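Local coordinates for fatty acid-binding protein TM_1468 (Thermotoga maritima, PDB 1VPV), which binds long-chain fatty acids such as palmitate and may take part in lipid transport or fatty acid metabolism, at residues Y126-P140 with L158-A172. Residues are numbered along the deposited sequence; the frame is centred on the assembly and turned at random.
Sequences YVVDTLLASGAIPLP and LKKLDERMKNKDFKA. With PLM (palmitic acid), chain D.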
ATOM      1  N   TYR A 126      11.711 -15.121   2.404  1.00 21.31           N
ATOM      2  CA  TYR A 126      10.993 -14.818   3.627  1.00 20.77           C
ATOM      3  C   TYR A 126       9.800 -13.936   3.296  1.00 20.83           C
ATOM      4  O   TYR A 126       9.960 -12.869   2.731  1.00 23.36           O
ATOM      5  CB  TYR A 126      11.928 -14.117   4.576  1.00 20.66           C
ATOM      6  CG  TYR A 126      13.038 -15.011   5.046  1.00 22.29           C
ATOM      7  CD1 TYR A 126      12.900 -15.779   6.191  1.00 23.83           C
ATOM      8  CD2 TYR A 126      14.243 -15.070   4.362  1.00 21.56           C
ATOM      9  CE1 TYR A 126      13.938 -16.593   6.637  1.00 26.28           C
ATOM     10  CE2 TYR A 126      15.275 -15.874   4.797  1.00 20.11           C
ATOM     11  CZ  TYR A 126      15.116 -16.638   5.927  1.00 23.24           C
ATOM     12  OH  TYR A 126      16.140 -17.462   6.346  1.00 26.86           O
ATOM     13  N   VAL A 127       8.605 -14.393   3.640  1.00 20.44           N
ATOM     14  CA  VAL A 127       7.406 -13.686   3.275  1.00 20.06           C
ATOM     15  C   VAL A 127       6.771 -13.065   4.491  1.00 19.22           C
ATOM     16  O   VAL A 127       6.453 -13.763   5.423  1.00 15.75           O
ATOM     17  CB  VAL A 127       6.367 -14.606   2.632  1.00 20.84           C
ATOM     18  CG1 VAL A 127       5.245 -13.736   1.994  1.00 22.98           C
ATOM     19  CG2 VAL A 127       7.004 -15.501   1.588  1.00 14.28           C
ATOM     20  N   VAL A 128       6.596 -11.750   4.458  1.00 19.90           N
ATOM     21  CA  VAL A 128       6.003 -11.011   5.560  1.00 20.54           C
ATOM     22  C   VAL A 128       4.608 -10.532   5.193  1.00 20.25           C
ATOM     23  O   VAL A 128       4.421  -9.801   4.177  1.00 17.91           O
ATOM     24  CB  VAL A 128       6.865  -9.799   5.947  1.00 20.82           C
ATOM     25  CG1 VAL A 128       6.213  -9.000   7.079  1.00 26.41           C
ATOM     26  CG2 VAL A 128       8.210 -10.275   6.392  1.00 23.54           C
ATOM     27  N   ASP A 129       3.641 -10.996   5.990  1.00 20.92           N
ATOM     28  CA  ASP A 129       2.250 -10.523   5.973  1.00 21.69           C
ATOM     29  C   ASP A 129       2.187  -9.156   6.659  1.00 22.87           C
ATOM     30  O   ASP A 129       2.058  -9.096   7.866  1.00 26.38           O
ATOM     31  CB  ASP A 129       1.311 -11.508   6.718  1.00 20.19           C
ATOM     32  CG  ASP A 129      -0.201 -11.110   6.596  1.00 29.18           C
ATOM     33  OD1 ASP A 129      -0.499 -10.075   5.957  1.00 23.15           O
ATOM     34  OD2 ASP A 129      -1.100 -11.829   7.118  1.00 20.13           O
ATOM     35  N   THR A 130       2.223  -8.065   5.898  1.00 22.89           N
ATOM     36  CA  THR A 130       2.269  -6.742   6.497  1.00 24.65           C
ATOM     37  C   THR A 130       0.996  -6.338   7.228  1.00 25.22           C
ATOM     38  O   THR A 130       1.029  -5.362   7.963  1.00 23.06           O
ATOM     39  CB  THR A 130       2.470  -5.635   5.454  1.00 24.06           C
ATOM     40  OG1 THR A 130       1.384  -5.670   4.539  1.00 21.08           O
ATOM     41  CG2 THR A 130       3.756  -5.815   4.725  1.00 27.46           C
ATOM     42  N   LEU A 131      -0.128  -7.021   6.969  1.00 25.59           N
ATOM     43  CA  LEU A 131      -1.447  -6.575   7.470  1.00 25.42           C
ATOM     44  C   LEU A 131      -1.763  -5.128   7.034  1.00 24.83           C
ATOM     45  O   LEU A 131      -2.488  -4.403   7.703  1.00 26.72           O
ATOM     46  CB  LEU A 131      -1.570  -6.724   8.998  1.00 22.66           C
ATOM     47  CG  LEU A 131      -1.295  -8.137   9.551  1.00 30.10           C
ATOM     48  CD1 LEU A 131      -1.383  -8.135  11.072  1.00 25.74           C
ATOM     49  CD2 LEU A 131      -2.231  -9.249   8.985  1.00 26.25           C
ATOM     50  N   LEU A 132      -1.220  -4.712   5.901  1.00 23.37           N
ATOM     51  CA  LEU A 132      -1.515  -3.400   5.390  1.00 23.75           C
ATOM     52  C   LEU A 132      -1.825  -3.481   3.922  1.00 25.12           C
ATOM     53  O   LEU A 132      -2.127  -4.564   3.393  1.00 24.14           O
ATOM     54  CB  LEU A 132      -0.370  -2.444   5.683  1.00 24.54           C
ATOM     55  CG  LEU A 132      -0.092  -2.265   7.189  1.00 28.32           C
ATOM     56  CD1 LEU A 132       1.282  -1.691   7.357  1.00 29.09           C
ATOM     57  CD2 LEU A 132      -1.145  -1.419   7.871  1.00 29.16           C
ATOM     58  N   ALA A 133      -1.852  -2.314   3.293  1.00 26.54           N
ATOM     59  CA  ALA A 133      -2.054  -2.213   1.868  1.00 26.77           C
ATOM     60  C   ALA A 133      -1.654  -0.810   1.425  1.00 27.16           C
ATOM     61  O   ALA A 133      -1.542   0.088   2.273  1.00 26.15           O
ATOM     62  CB  ALA A 133      -3.467  -2.499   1.528  1.00 26.62           C
ATOM     63  N   SER A 134      -1.401  -0.675   0.114  1.00 25.74           N
ATOM     64  CA  SER A 134      -1.136   0.582  -0.566  1.00 24.89           C
ATOM     65  C   SER A 134       0.067   1.240   0.046  1.00 25.85           C
ATOM     66  O   SER A 134       1.003   0.526   0.412  1.00 23.17           O
ATOM     67  CB  SER A 134      -2.355   1.488  -0.546  1.00 27.24           C
ATOM     68  OG  SER A 134      -2.079   2.737  -1.168  1.00 25.72           O
ATOM     69  N   GLY A 135       0.064   2.585   0.146  1.00 25.91           N
ATOM     70  CA  GLY A 135       1.290   3.362   0.497  1.00 22.42           C
ATOM     71  C   GLY A 135       1.879   3.070   1.881  1.00 24.11           C
ATOM     72  O   GLY A 135       2.968   3.551   2.230  1.00 27.68           O
ATOM     73  N   ALA A 136       1.182   2.313   2.710  1.00 21.03           N
ATOM     74  CA  ALA A 136       1.773   1.948   3.977  1.00 22.22           C
ATOM     75  C   ALA A 136       2.810   0.832   3.816  1.00 23.72           C
ATOM     76  O   ALA A 136       3.724   0.758   4.604  1.00 25.25           O
ATOM     77  CB  ALA A 136       0.724   1.561   4.961  1.00 22.18           C
ATOM     78  N   ILE A 137       2.677  -0.021   2.802  1.00 23.80           N
ATOM     79  CA  ILE A 137       3.546  -1.201   2.663  1.00 23.32           C
ATOM     80  C   ILE A 137       5.009  -0.876   2.369  1.00 22.67           C
ATOM     81  O   ILE A 137       5.903  -1.560   2.884  1.00 25.09           O
ATOM     82  CB  ILE A 137       3.020  -2.189   1.596  1.00 24.42           C
ATOM     83  CG1 ILE A 137       1.858  -2.992   2.165  1.00 23.50           C
ATOM     84  CG2 ILE A 137       4.146  -3.184   1.109  1.00 26.69           C
ATOM     85  CD1 ILE A 137       0.967  -3.577   1.102  1.00 32.68           C
ATOM     86  N   PRO A 138       5.270   0.131   1.526  1.00 18.70           N
ATOM     87  CA  PRO A 138       6.667   0.484   1.261  1.00 21.42           C
ATOM     88  C   PRO A 138       7.430   1.032   2.463  1.00 21.92           C
ATOM     89  O   PRO A 138       8.667   1.056   2.448  1.00 22.58           O
ATOM     90  CB  PRO A 138       6.564   1.577   0.190  1.00 22.68           C
ATOM     91  CG  PRO A 138       5.165   1.489  -0.334  1.00 20.45           C
ATOM     92  CD  PRO A 138       4.335   0.948   0.752  1.00 15.90           C
ATOM     93  N   LEU A 139       6.713   1.516   3.469  1.00 23.86           N
ATOM     94  CA  LEU A 139       7.360   2.101   4.645  1.00 25.94           C
ATOM     95  C   LEU A 139       8.219   1.036   5.316  1.00 23.46           C
ATOM     96  O   LEU A 139       9.420   1.222   5.428  1.00 23.20           O
ATOM     97  CB  LEU A 139       6.342   2.765   5.616  1.00 27.18           C
ATOM     98  CG  LEU A 139       5.589   3.976   5.060  1.00 30.13           C
ATOM     99  CD1 LEU A 139       4.449   4.395   5.928  1.00 33.64           C
ATOM    100  CD2 LEU A 139       6.528   5.135   4.829  1.00 33.89           C
ATOM    101  N   PRO A 140       7.630  -0.108   5.698  1.00 23.02           N
ATOM    102  CA  PRO A 140       8.479  -1.222   6.191  1.00 24.29           C
ATOM    103  C   PRO A 140       9.524  -1.781   5.210  1.00 23.55           C
ATOM    104  O   PRO A 140      10.513  -2.361   5.654  1.00 26.77           O
ATOM    105  CB  PRO A 140       7.466  -2.301   6.590  1.00 24.53           C
ATOM    106  CG  PRO A 140       6.188  -1.922   5.954  1.00 23.44           C
ATOM    107  CD  PRO A 140       6.202  -0.434   5.780  1.00 21.41           C
ATOM    108  N   LEU A 158      13.480  -9.107  10.414  1.00 24.01           N
ATOM    109  CA  LEU A 158      12.148  -9.660  10.642  1.00 25.48           C
ATOM    110  C   LEU A 158      11.665  -9.409  12.063  1.00 24.99           C
ATOM    111  O   LEU A 158      10.521  -8.996  12.256  1.00 26.08           O
ATOM    112  CB  LEU A 158      12.126 -11.137  10.292  1.00 25.77           C
ATOM    113  CG  LEU A 158      12.309 -11.349   8.782  1.00 29.09           C
ATOM    114  CD1 LEU A 158      12.693 -12.782   8.510  1.00 32.24           C
ATOM    115  CD2 LEU A 158      11.047 -10.983   7.975  1.00 25.24           C
ATOM    116  N   LYS A 159      12.554  -9.574  13.043  1.00 25.93           N
ATOM    117  CA  LYS A 159      12.220  -9.295  14.448  1.00 26.30           C
ATOM    118  C   LYS A 159      11.821  -7.826  14.647  1.00 27.03           C
ATOM    119  O   LYS A 159      10.793  -7.556  15.312  1.00 27.66           O
ATOM    120  CB  LYS A 159      13.354  -9.677  15.413  1.00 26.90           C
ATOM    121  CG  LYS A 159      12.849 -10.060  16.806  1.00 31.80           C
ATOM    122  CD  LYS A 159      13.622  -9.392  17.958  1.00 37.58           C
ATOM    123  CE  LYS A 159      14.758 -10.228  18.490  1.00 39.58           C
ATOM    124  NZ  LYS A 159      14.249 -11.473  19.138  1.00 45.22           N
ATOM    125  N   LYS A 160      12.581  -6.894  14.048  1.00 25.55           N
ATOM    126  CA  LYS A 160      12.276  -5.460  14.185  1.00 25.96           C
ATOM    127  C   LYS A 160      10.989  -5.035  13.486  1.00 25.23           C
ATOM    128  O   LYS A 160      10.206  -4.292  14.075  1.00 26.50           O
ATOM    129  CB  LYS A 160      13.427  -4.548  13.729  1.00 26.12           C
ATOM    130  CG  LYS A 160      14.031  -3.703  14.843  1.00 29.98           C
ATOM    131  CD  LYS A 160      13.086  -2.624  15.368  1.00 32.65           C
ATOM    132  CE  LYS A 160      13.728  -1.814  16.540  1.00 30.32           C
ATOM    133  NZ  LYS A 160      13.928  -2.630  17.749  1.00 34.60           N
ATOM    134  N   LEU A 161      10.763  -5.480  12.252  1.00 24.63           N
ATOM    135  CA  LEU A 161       9.460  -5.223  11.577  1.00 23.33           C
ATOM    136  C   LEU A 161       8.316  -5.687  12.442  1.00 24.88           C
ATOM    137  O   LEU A 161       7.332  -4.960  12.615  1.00 26.31           O
ATOM    138  CB  LEU A 161       9.337  -5.939  10.243  1.00 20.67           C
ATOM    139  CG  LEU A 161      10.358  -5.618   9.151  1.00 27.86           C
ATOM    140  CD1 LEU A 161       9.932  -6.353   7.896  1.00 33.84           C
ATOM    141  CD2 LEU A 161      10.506  -4.118   8.867  1.00 29.75           C
ATOM    142  N   ASP A 162       8.432  -6.893  12.997  1.00 25.06           N
ATOM    143  CA  ASP A 162       7.352  -7.409  13.844  1.00 25.93           C
ATOM    144  C   ASP A 162       7.108  -6.492  15.047  1.00 24.99           C
ATOM    145  O   ASP A 162       5.966  -6.143  15.337  1.00 25.77           O
ATOM    146  CB  ASP A 162       7.646  -8.839  14.320  1.00 27.21           C
ATOM    147  CG  ASP A 162       6.397  -9.556  14.827  1.00 34.58           C
ATOM    148  OD1 ASP A 162       5.451  -9.738  14.026  1.00 46.18           O
ATOM    149  OD2 ASP A 162       6.358  -9.945  16.021  1.00 40.88           O
ATOM    150  N   GLU A 163       8.170  -6.103  15.750  1.00 22.88           N
ATOM    151  CA  GLU A 163       8.000  -5.224  16.893  1.00 23.93           C
ATOM    152  C   GLU A 163       7.313  -3.925  16.489  1.00 22.50           C
ATOM    153  O   GLU A 163       6.407  -3.469  17.157  1.00 24.32           O
ATOM    154  CB  GLU A 163       9.333  -4.864  17.533  1.00 23.14           C
ATOM    155  CG  GLU A 163      10.041  -5.994  18.188  1.00 35.10           C
ATOM    156  CD  GLU A 163      11.542  -5.744  18.321  1.00 40.34           C
ATOM    157  OE1 GLU A 163      11.926  -4.598  18.698  1.00 46.37           O
ATOM    158  OE2 GLU A 163      12.319  -6.693  18.045  1.00 37.90           O
ATOM    159  N   ARG A 164       7.760  -3.316  15.404  1.00 22.82           N
ATOM    160  CA  ARG A 164       7.209  -2.042  15.001  1.00 24.85           C
ATOM    161  C   ARG A 164       5.774  -2.113  14.495  1.00 27.51           C
ATOM    162  O   ARG A 164       4.946  -1.271  14.883  1.00 27.91           O
ATOM    163  CB  ARG A 164       8.163  -1.336  14.041  1.00 26.07           C
ATOM    164  CG  ARG A 164       9.396  -0.879  14.832  1.00 28.33           C
ATOM    165  CD  ARG A 164      10.275   0.050  14.115  1.00 30.65           C
ATOM    166  NE  ARG A 164       9.567   1.261  13.751  1.00 32.70           N
ATOM    167  CZ  ARG A 164       9.960   2.100  12.802  1.00 25.10           C
ATOM    168  NH1 ARG A 164      11.085   1.891  12.121  1.00 27.05           N
ATOM    169  NH2 ARG A 164       9.229   3.165  12.564  1.00 31.19           N
HETATM  170  N   MSE A 165       5.467  -3.136  13.698  1.00 31.19           N
HETATM  171  CA  MSE A 165       4.094  -3.443  13.314  1.00 36.07           C
HETATM  172  C   MSE A 165       3.229  -3.670  14.527  1.00 30.26           C
HETATM  173  O   MSE A 165       2.120  -3.186  14.569  1.00 27.06           O
HETATM  174  CB  MSE A 165       4.020  -4.672  12.417  1.00 33.22           C
HETATM  175  CG  MSE A 165       4.277  -4.348  10.947  1.00 46.93           C
HETATM  176 SE   MSE A 165       4.829  -5.943   9.870  1.00 63.22          SE
HETATM  177  CE  MSE A 165       5.506  -5.011   8.139  1.00 47.67           C
ATOM    178  N   LYS A 166       3.722  -4.405  15.515  1.00 29.32           N
ATOM    179  CA  LYS A 166       2.912  -4.656  16.694  1.00 30.89           C
ATOM    180  C   LYS A 166       2.706  -3.413  17.576  1.00 30.72           C
ATOM    181  O   LYS A 166       1.706  -3.334  18.298  1.00 31.04           O
ATOM    182  CB  LYS A 166       3.446  -5.833  17.508  1.00 30.71           C
ATOM    183  CG  LYS A 166       2.964  -7.144  16.913  1.00 33.70           C
ATOM    184  CD  LYS A 166       3.619  -8.347  17.563  1.00 36.64           C
ATOM    185  CE  LYS A 166       3.280  -9.630  16.793  1.00 36.73           C
ATOM    186  NZ  LYS A 166       4.028 -10.775  17.383  1.00 36.16           N
ATOM    187  N   ASN A 167       3.647  -2.472  17.522  1.00 28.27           N
ATOM    188  CA  ASN A 167       3.455  -1.130  18.066  1.00 26.71           C
ATOM    189  C   ASN A 167       2.610  -0.222  17.154  1.00 26.92           C
ATOM    190  O   ASN A 167       2.374   0.930  17.484  1.00 26.23           O
ATOM    191  CB  ASN A 167       4.812  -0.462  18.321  1.00 27.14           C
ATOM    192  CG  ASN A 167       5.318  -0.674  19.728  1.00 31.29           C
ATOM    193  OD1 ASN A 167       4.661  -0.303  20.713  1.00 40.12           O
ATOM    194  ND2 ASN A 167       6.502  -1.245  19.841  1.00 34.52           N
ATOM    195  N   LYS A 168       2.185  -0.705  15.993  1.00 27.33           N
ATOM    196  CA  LYS A 168       1.342   0.109  15.103  1.00 28.36           C
ATOM    197  C   LYS A 168       2.085   1.367  14.624  1.00 26.61           C
ATOM    198  O   LYS A 168       1.494   2.459  14.522  1.00 25.12           O
ATOM    199  CB  LYS A 168       0.010   0.520  15.791  1.00 30.04           C
ATOM    200  CG  LYS A 168      -0.733  -0.581  16.600  1.00 33.88           C
ATOM    201  N   ASP A 169       3.371   1.193  14.324  1.00 22.78           N
ATOM    202  CA  ASP A 169       4.204   2.254  13.779  1.00 21.41           C
ATOM    203  C   ASP A 169       3.981   2.481  12.294  1.00 21.73           C
ATOM    204  O   ASP A 169       4.474   3.470  11.736  1.00 19.62           O
ATOM    205  CB  ASP A 169       5.685   1.879  13.932  1.00 24.48           C
ATOM    206  CG  ASP A 169       6.182   1.977  15.367  1.00 30.78           C
ATOM    207  OD1 ASP A 169       5.545   2.677  16.171  1.00 25.03           O
ATOM    208  OD2 ASP A 169       7.218   1.342  15.670  1.00 31.95           O
ATOM    209  N   PHE A 170       3.343   1.522  11.626  1.00 21.33           N
ATOM    210  CA  PHE A 170       2.913   1.704  10.219  1.00 23.01           C
ATOM    211  C   PHE A 170       1.383   1.721  10.134  1.00 21.92           C
ATOM    212  O   PHE A 170       0.736   0.784  10.572  1.00 24.86           O
ATOM    213  CB  PHE A 170       3.476   0.615   9.333  1.00 21.32           C
ATOM    214  CG  PHE A 170       4.956   0.372   9.545  1.00 27.56           C
ATOM    215  CD1 PHE A 170       5.890   1.279   9.078  1.00 29.39           C
ATOM    216  CD2 PHE A 170       5.402  -0.755  10.198  1.00 27.87           C
ATOM    217  CE1 PHE A 170       7.208   1.064   9.262  1.00 22.37           C
ATOM    218  CE2 PHE A 170       6.744  -0.981  10.379  1.00 22.41           C
ATOM    219  CZ  PHE A 170       7.645  -0.085   9.919  1.00 20.54           C
ATOM    220  N   LYS A 171       0.832   2.800   9.598  1.00 21.73           N
ATOM    221  CA  LYS A 171      -0.609   3.020   9.525  1.00 22.08           C
ATOM    222  C   LYS A 171      -1.036   3.324   8.106  1.00 21.78           C
ATOM    223  O   LYS A 171      -0.263   3.869   7.307  1.00 20.80           O
ATOM    224  CB  LYS A 171      -0.977   4.198  10.425  1.00 23.15           C
ATOM    225  CG  LYS A 171      -0.438   4.042  11.837  1.00 21.85           C
ATOM    226  CD  LYS A 171      -0.871   5.165  12.678  1.00 26.75           C
ATOM    227  CE  LYS A 171      -0.367   4.994  14.083  1.00 29.68           C
ATOM    228  NZ  LYS A 171      -1.021   3.808  14.702  1.00 29.45           N
ATOM    229  N   ALA A 172      -2.263   2.930   7.786  1.00 21.24           N
ATOM    230  CA  ALA A 172      -2.905   3.272   6.505  1.00 19.31           C
ATOM    231  C   ALA A 172      -4.271   3.897   6.810  1.00 20.44           C
ATOM    232  O   ALA A 172      -5.118   3.274   7.478  1.00 21.70           O
ATOM    233  CB  ALA A 172      -3.053   2.046   5.655  1.00 18.99           C
TER
HETATM  234  C1  PLM D 501      -6.708  -9.274  -4.855  1.00 34.58           C
HETATM  235  O1  PLM D 501      -6.159 -10.290  -4.335  1.00 33.10           O
HETATM  236  O2  PLM D 501      -7.574  -9.382  -5.781  1.00 29.42           O
HETATM  237  C2  PLM D 501      -6.282  -7.912  -4.357  1.00 28.71           C
HETATM  238  C3  PLM D 501      -7.308  -7.325  -3.410  1.00 19.59           C
HETATM  239  C4  PLM D 501      -6.922  -5.899  -3.041  1.00 17.20           C
HETATM  240  C5  PLM D 501      -8.006  -5.306  -2.147  1.00 17.40           C
HETATM  241  C6  PLM D 501      -7.702  -3.887  -1.742  1.00 19.64           C
HETATM  242  C7  PLM D 501      -8.744  -3.312  -0.795  1.00 20.02           C
HETATM  243  C8  PLM D 501      -8.646  -1.791  -0.730  1.00 18.58           C
HETATM  244  C9  PLM D 501      -7.456  -1.343   0.091  1.00 18.97           C
HETATM  245  CA  PLM D 501      -7.299   0.165   0.093  1.00 21.27           C
HETATM  246  CB  PLM D 501      -6.194   0.586   1.049  1.00 15.01           C
HETATM  247  CC  PLM D 501      -5.837   2.054   0.833  1.00 18.39           C
HETATM  248  CD  PLM D 501      -4.841   2.576   1.889  1.00 20.79           C
HETATM  249  CE  PLM D 501      -4.315   3.960   1.552  1.00 21.45           C
HETATM  250  CF  PLM D 501      -3.479   4.559   2.672  1.00 28.46           C
HETATM  251  CG  PLM D 501      -2.022   4.090   2.636  1.00 28.46           C
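One face of the Phe170 ring carries Pro140, whose CD stands 4.0 Å from the ring centroid in a CH-pi contact, displaced toward the rim. Proline suits this place at the start of helix 138-149, since its compact, rigid ring presents CD to the aromatic face, with CB left to meet Met165. Leu139 CB comes obliquely to Phe170 CD1 (3.8 Å), and Leu132 CD1 packs on Phe170 CB, Leu132 and Phe170 crossing at about a right angle. With chi1 at -47°, the ring leans back beside its own backbone N and slides along Pro140. Cutting Phe170 back to an alanine is likely to strip Pro140 CD of its aromatic partner and leave a gap beside Leu139. The selenomethionine Met165 reaches out with its chain extended beyond CG, and its CE touches Pro140 CB at 3.7 Å and also Thr130 CG2. Two turns earlier in the helix, branched Leu158 sends CD2 to Val128 CG2 and CD1 obliquely to the Tyr126 ring. Thr130 OG1 accepts from Leu132 N (3.1 Å) in an ST turn and also bonds Thr102 O. Small Ala136 and Ala172 meet CB to CB at 3.9 Å, and Ala172 CB lies 3.8 Å from palmitate CG. Helix 158-166 lies alongside strand 126-129 (3°, axes 10.7 Å apart), while Phe170 and Ala172 of strand 170-176, packed on 132-140, tie the second sheet of the DegV fold to the first beside the tail end of its fatty-acid site.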